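Local coordinates for hypothetical protein SSO2532 (Sulfolobus solfataricus, PDB 1VPH) that is of unknown function but belongs to the YjbQ (UPF0047) family, assembles as a trimer and binds a potassium ion in this crystal, at residues 18-23 with 31-36; 35-40 with 51-56. One frame throughout, in Å; residues are numbered along the deposited sequence. Where two conformers were deposited one is given.

Interaction 1: residues 18-23 with 31-36; sequences DDIYVS and VDITDQ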
loop_
_atom_site.group_PDB
_atom_site.type_symbol
_atom_site.label_atom_id
_atom_site.label_comp_id
_atom_site.label_asym_id
_atom_site.label_seq_id
_atom_site.Cartn_x
_atom_site.Cartn_y
_atom_site.Cartn_z
ATOM N N ASP C 18 -9.795 -13.603 -11.021
ATOM C CA ASP C 18 -9.943 -14.904 -10.458
ATOM C C ASP C 18 -9.896 -14.733 -8.935
ATOM O O ASP C 18 -9.735 -13.611 -8.429
ATOM C CB ASP C 18 -8.835 -15.814 -11.011
ATOM C CG ASP C 18 -9.352 -17.227 -11.312
ATOM O OD1 ASP C 18 -10.083 -17.736 -10.439
ATOM O OD2 ASP C 18 -9.065 -17.789 -12.400
ATOM N N ASP C 19 -10.091 -15.840 -8.226
ATOM C CA ASP C 19 -10.318 -15.846 -6.790
ATOM C C ASP C 19 -9.534 -16.960 -6.130
ATOM O O ASP C 19 -9.438 -18.073 -6.650
ATOM C CB ASP C 19 -11.792 -16.060 -6.574
ATOM C CG ASP C 19 -12.558 -14.994 -7.200
ATOM O OD1 ASP C 19 -12.886 -15.088 -8.396
ATOM O OD2 ASP C 19 -12.673 -13.972 -6.560
ATOM N N ILE C 20 -8.992 -16.645 -4.974
ATOM C CA ILE C 20 -8.301 -17.657 -4.158
ATOM C C ILE C 20 -9.017 -17.690 -2.813
ATOM O O ILE C 20 -9.320 -16.666 -2.250
ATOM C CB ILE C 20 -6.735 -17.332 -3.981
ATOM C CG1 ILE C 20 -6.043 -17.193 -5.337
ATOM C CG2 ILE C 20 -5.969 -18.404 -3.154
ATOM C CD1 ILE C 20 -4.589 -16.651 -5.267
ATOM N N TYR C 21 -9.312 -18.893 -2.341
ATOM C CA TYR C 21 -9.932 -19.079 -1.036
ATOM C C TYR C 21 -8.980 -19.731 -0.112
ATOM O O TYR C 21 -8.215 -20.639 -0.491
ATOM C CB TYR C 21 -11.132 -19.929 -1.146
ATOM C CG TYR C 21 -12.028 -19.256 -2.094
ATOM C CD1 TYR C 21 -12.845 -18.217 -1.663
ATOM C CD2 TYR C 21 -11.980 -19.575 -3.458
ATOM C CE1 TYR C 21 -13.625 -17.551 -2.542
ATOM C CE2 TYR C 21 -12.773 -18.915 -4.348
ATOM C CZ TYR C 21 -13.624 -17.921 -3.880
ATOM O OH TYR C 21 -14.418 -17.246 -4.768
ATOM N N VAL C 22 -9.007 -19.271 1.124
ATOM C CA VAL C 22 -8.141 -19.850 2.129
ATOM C C VAL C 22 -8.935 -20.056 3.406
ATOM O O VAL C 22 -9.640 -19.176 3.877
ATOM C CB VAL C 22 -6.837 -18.985 2.481
ATOM C CG1 VAL C 22 -6.127 -19.502 3.719
ATOM C CG2 VAL C 22 -5.849 -18.960 1.333
ATOM N N SER C 23 -8.795 -21.242 3.957
ATOM C CA SER C 23 -9.285 -21.529 5.294
ATOM C C SER C 23 -8.110 -21.389 6.264
ATOM O O SER C 23 -7.032 -21.933 6.049
ATOM C CB SER C 23 -9.860 -22.946 5.344
ATOM O OG SER C 23 -10.280 -23.255 6.647
ATOM N N VAL C 31 -0.246 -17.165 5.043
ATOM C CA VAL C 31 -0.456 -18.243 4.060
ATOM C C VAL C 31 0.102 -17.810 2.726
ATOM O O VAL C 31 -0.318 -16.787 2.182
ATOM C CB VAL C 31 -1.948 -18.592 3.957
ATOM C CG1 VAL C 31 -2.145 -19.675 2.931
ATOM C CG2 VAL C 31 -2.433 -19.071 5.372
ATOM N N ASP C 32 1.088 -18.570 2.225
ATOM C CA ASP C 32 1.757 -18.245 0.947
ATOM C C ASP C 32 0.826 -18.551 -0.230
ATOM O O ASP C 32 0.358 -19.684 -0.361
ATOM C CB ASP C 32 3.068 -19.057 0.786
ATOM C CG ASP C 32 4.002 -18.461 -0.228
ATOM O OD1 ASP C 32 3.512 -18.054 -1.330
ATOM O OD2 ASP C 32 5.237 -18.364 0.079
ATOM N N ILE C 33 0.533 -17.551 -1.047
ATOM C CA ILE C 33 -0.364 -17.685 -2.186
ATOM C C ILE C 33 0.321 -17.367 -3.487
ATOM O O ILE C 33 -0.321 -17.256 -4.536
ATOM C CB ILE C 33 -1.636 -16.844 -2.015
ATOM C CG1 ILE C 33 -1.296 -15.345 -1.939
ATOM C CG2 ILE C 33 -2.366 -17.320 -0.811
ATOM C CD1 ILE C 33 -2.530 -14.438 -2.068
ATOM N N THR C 34 1.645 -17.253 -3.436
ATOM C CA THR C 34 2.427 -16.820 -4.594
ATOM C C THR C 34 2.173 -17.661 -5.857
ATOM O O THR C 34 1.903 -17.104 -6.929
ATOM C CB THR C 34 3.988 -16.812 -4.327
ATOM O OG1 THR C 34 4.290 -16.192 -3.071
ATOM C CG2 THR C 34 4.683 -16.088 -5.457
ATOM N N ASP C 35 2.224 -18.987 -5.720
ATOM C CA ASP C 35 2.078 -19.885 -6.885
ATOM C C ASP C 35 0.682 -19.795 -7.484
ATOM O O ASP C 35 0.589 -19.819 -8.711
ATOM C CB ASP C 35 2.525 -21.328 -6.587
ATOM C CG ASP C 35 4.064 -21.462 -6.395
ATOM O OD1 ASP C 35 4.849 -20.506 -6.691
ATOM O OD2 ASP C 35 4.502 -22.560 -5.977
ATOM N N GLN C 36 -0.356 -19.597 -6.657
ATOM C CA GLN C 36 -1.731 -19.434 -7.112
ATOM C C GLN C 36 -1.894 -18.144 -7.844
ATOM O O GLN C 36 -2.536 -18.109 -8.881
ATOM C CB GLN C 36 -2.623 -19.502 -5.897
ATOM C CG GLN C 36 -3.964 -20.041 -6.090
ATOM C CD GLN C 36 -3.989 -21.521 -6.502
ATOM O OE1 GLN C 36 -3.766 -21.821 -7.677
ATOM N NE2 GLN C 36 -4.376 -22.426 -5.573
#
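With CG1 of Ile20 turned beside its backbone N (chi1 -56°) and the chain then extended, CD1 is carried onto Gln36, whose side chain bends at chi2 (65°) and crosses that of Ile20 at a slant. Ile20 CD1 lies 3.5 Å from Gln36 CB, and Ile20 CG1 is 3.6 Å from Gln36 CG, so it is the aliphatic stem of the glutamine that does the touching. Gln36 OE1 is bonded by Gln39, three residues on. The same Ile20 CD1 reaches Ile33 CB more loosely, at 4.4 Å. Farther along the strand Val22 and Val31 meet tip to tip, Val22 CG1 lying 4.1 Å from Val31 CG1, and Val22 CG2 faces Ile33 CG2 at 4.4 Å. Beta-branched Ile20, Val22 and Val31 suit extended strands, and the methyl groups of Ile20 and Val22 give strand 18-23 an apolar face toward the other segment.

Ile33 is the N-cap of helix 34-44. Just before it, Asp32 forms an Asx turn: Asp32 OD1 takes the backbone N of Thr34 at 2.9 Å, nearly along the C-O axis, and also the Thr34 hydroxyl. Asp32 OD2 is hydrogen-bonded to His67 and Asn127.

No hydrogen bond joins 18-23 to 31-36. Cohesion here is therefore apolar, while the Asx turn is consistent with a defined passage from strand into helix.

Interaction 2: residues 35-40 with 51-56; sequences DQVEQI and CLIFVA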
loop_
_atom_site.group_PDB
_atom_site.type_symbol
_atom_site.label_atom_id
_atom_site.label_comp_id
_atom_site.label_asym_id
_atom_site.label_seq_id
_atom_site.Cartn_x
_atom_site.Cartn_y
_atom_site.Cartn_z
ATOM N N ASP C 35 2.224 -18.987 -5.720
ATOM C CA ASP C 35 2.078 -19.885 -6.885
ATOM C C ASP C 35 0.682 -19.795 -7.484
ATOM O O ASP C 35 0.589 -19.819 -8.711
ATOM C CB ASP C 35 2.525 -21.328 -6.587
ATOM C CG ASP C 35 4.064 -21.462 -6.395
ATOM O OD1 ASP C 35 4.849 -20.506 -6.691
ATOM O OD2 ASP C 35 4.502 -22.560 -5.977
ATOM N N GLN C 36 -0.356 -19.597 -6.657
ATOM C CA GLN C 36 -1.731 -19.434 -7.112
ATOM C C GLN C 36 -1.894 -18.144 -7.844
ATOM O O GLN C 36 -2.536 -18.109 -8.881
ATOM C CB GLN C 36 -2.623 -19.502 -5.897
ATOM C CG GLN C 36 -3.964 -20.041 -6.090
ATOM C CD GLN C 36 -3.989 -21.521 -6.502
ATOM O OE1 GLN C 36 -3.766 -21.821 -7.677
ATOM N NE2 GLN C 36 -4.376 -22.426 -5.573
ATOM N N VAL C 37 -1.302 -17.058 -7.318
ATOM C CA VAL C 37 -1.353 -15.775 -8.032
ATOM C C VAL C 37 -0.665 -15.895 -9.395
ATOM O O VAL C 37 -1.190 -15.451 -10.439
ATOM C CB VAL C 37 -0.697 -14.654 -7.208
ATOM C CG1 VAL C 37 -0.638 -13.332 -8.039
ATOM C CG2 VAL C 37 -1.455 -14.457 -5.894
ATOM N N GLU C 38 0.514 -16.504 -9.391
ATOM C CA GLU C 38 1.275 -16.710 -10.610
ATOM C C GLU C 38 0.499 -17.531 -11.629
ATOM O O GLU C 38 0.478 -17.165 -12.821
ATOM C CB GLU C 38 2.665 -17.313 -10.335
ATOM C CG GLU C 38 3.553 -17.409 -11.592
ATOM C CD GLU C 38 3.740 -16.073 -12.317
ATOM O OE1 GLU C 38 4.022 -15.068 -11.636
ATOM O OE2 GLU C 38 3.628 -16.020 -13.567
ATOM N N GLN C 39 -0.161 -18.591 -11.190
ATOM C CA GLN C 39 -0.957 -19.362 -12.143
ATOM C C GLN C 39 -2.101 -18.527 -12.797
ATOM O O GLN C 39 -2.391 -18.692 -14.004
ATOM C CB GLN C 39 -1.364 -20.724 -11.560
ATOM C CG GLN C 39 -2.416 -20.689 -10.551
ATOM C CD GLN C 39 -3.767 -20.844 -11.170
ATOM O OE1 GLN C 39 -3.885 -21.015 -12.386
ATOM N NE2 GLN C 39 -4.800 -20.772 -10.342
ATOM N N ILE C 40 -2.744 -17.673 -12.020
ATOM C CA ILE C 40 -3.819 -16.827 -12.504
ATOM C C ILE C 40 -3.263 -15.770 -13.480
ATOM O O ILE C 40 -3.856 -15.508 -14.529
ATOM C CB ILE C 40 -4.550 -16.198 -11.308
ATOM C CG1 ILE C 40 -5.247 -17.283 -10.463
ATOM C CG2 ILE C 40 -5.548 -15.129 -11.789
ATOM C CD1 ILE C 40 -5.592 -16.833 -9.032
ATOM N N CYS C 51 -1.030 -6.605 -11.603
ATOM C CA CYS C 51 -1.762 -7.642 -10.913
ATOM C C CYS C 51 -2.079 -7.062 -9.517
ATOM O O CYS C 51 -1.146 -6.746 -8.739
ATOM C CB CYS C 51 -0.951 -8.899 -10.825
ATOM S SG CYS C 51 -1.676 -10.163 -9.763
ATOM N N LEU C 52 -3.372 -6.896 -9.254
ATOM C CA LEU C 52 -3.922 -6.518 -7.980
ATOM C C LEU C 52 -4.320 -7.761 -7.191
ATOM O O LEU C 52 -5.097 -8.577 -7.655
ATOM C CB LEU C 52 -5.183 -5.646 -8.188
ATOM C CG LEU C 52 -5.970 -5.202 -6.949
ATOM C CD1 LEU C 52 -5.124 -4.290 -6.006
ATOM C CD2 LEU C 52 -7.292 -4.483 -7.280
ATOM N N ILE C 53 -3.799 -7.880 -5.971
ATOM C CA ILE C 53 -4.153 -8.953 -5.062
ATOM C C ILE C 53 -4.789 -8.302 -3.840
ATOM O O ILE C 53 -4.117 -7.531 -3.132
ATOM C CB ILE C 53 -2.873 -9.705 -4.613
ATOM C CG1 ILE C 53 -2.093 -10.218 -5.823
ATOM C CG2 ILE C 53 -3.224 -10.833 -3.649
ATOM C CD1 ILE C 53 -0.823 -9.468 -6.092
ATOM N N PHE C 54 -6.057 -8.596 -3.605
ATOM C CA PHE C 54 -6.948 -7.786 -2.734
ATOM C C PHE C 54 -7.813 -8.691 -1.862
ATOM O O PHE C 54 -8.365 -9.675 -2.353
ATOM C CB PHE C 54 -7.797 -6.861 -3.599
ATOM C CG PHE C 54 -8.833 -6.061 -2.840
ATOM C CD1 PHE C 54 -8.544 -4.800 -2.304
ATOM C CD2 PHE C 54 -10.113 -6.564 -2.646
ATOM C CE1 PHE C 54 -9.520 -4.106 -1.597
ATOM C CE2 PHE C 54 -11.083 -5.840 -1.918
ATOM C CZ PHE C 54 -10.776 -4.614 -1.425
ATOM N N VAL C 55 -7.882 -8.368 -0.568
ATOM C CA VAL C 55 -8.834 -9.038 0.342
ATOM C C VAL C 55 -9.922 -8.062 0.741
ATOM O O VAL C 55 -9.698 -6.930 1.204
ATOM C CB VAL C 55 -8.198 -9.641 1.582
ATOM C CG1 VAL C 55 -7.198 -10.663 1.205
ATOM C CG2 VAL C 55 -7.539 -8.619 2.391
ATOM N N ALA C 56 -11.133 -8.522 0.591
ATOM C CA ALA C 56 -12.310 -7.757 0.995
ATOM C C ALA C 56 -12.677 -8.046 2.458
ATOM O O ALA C 56 -13.804 -8.486 2.749
ATOM C CB ALA C 56 -13.488 -8.109 0.110
#
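Helix residues 35-40 lie over strand residues 51-56, with the backbones closest at Val37 and Ile53, whose CA atoms are 7.9 Å apart. The helix is regular here, Gln39 N bonding to Asp35 O at 2.9 Å, and no hydrogen bond runs from it to the strand. The backbone groups of the strand are instead engaged by its sheet neighbours, so the two elements meet through side chains alone.

One methyl group carries the contact. Val37 CG1, anti to its own backbone N at chi1 175°, is directed at the strand and touches two residues that lie two apart on it. Val37 CG1 lies 3.8 Å from Cys51 SG and 4.1 Å from Ile53 CG1, with the Val37 and Ile53 side chains crossing at about a right angle. The sulfur acts here as a compact, polarisable apolar surface. Valine suits the helix position because it is short enough to allow a close approach, and isoleucine broadens the apolar face of the strand. All three residues are buried.

On the exposed side of the helix, Gln39 NE2 donates to Gln36 OE1 at 3.0 Å, a bent bond (136° at the hydrogen) whose donor is tilted 32° from the carbonyl plane. These amides suit a surface that the apolar residues turn away from.

Strand 49-55 runs between 137-148 and 110-116 in the five-stranded antiparallel sheet, and helix 34-44 packs on that sheet. Ile53 also touches Ile142, Phe113 and Ile128, the last of which meets Val37 as well. Leu52 and Phe54 instead pack against Pro114 and Phe113 of a second subunit, placing strand 49-55 between the helix-covered core and the subunit interface.

The centres of interactions 1 and 2 are about 7 Å apart, and both use helix 34-44, interaction 1 at its first turn; the segments overlap at Asp35 and Gln36. Along the chain, strand 14-24 comes first, then strand 29-32 leading into the helix, and finally strand 49-55. Strands 14-24 and 49-55 flank strand 137-148 in the five-stranded sheet, so the helix rests across three adjacent strands, with Ile40 reaching the middle one. The contacts merge directly: Ile20 CD1 lies 3.9 Å from Val37 CG2, and Ile33 CD1 lies 4.0 Å from Ile53 CG2. Together they make one connected apolar cluster joining the helix and edge strand 29-32 of the smaller sheet to the larger sheet.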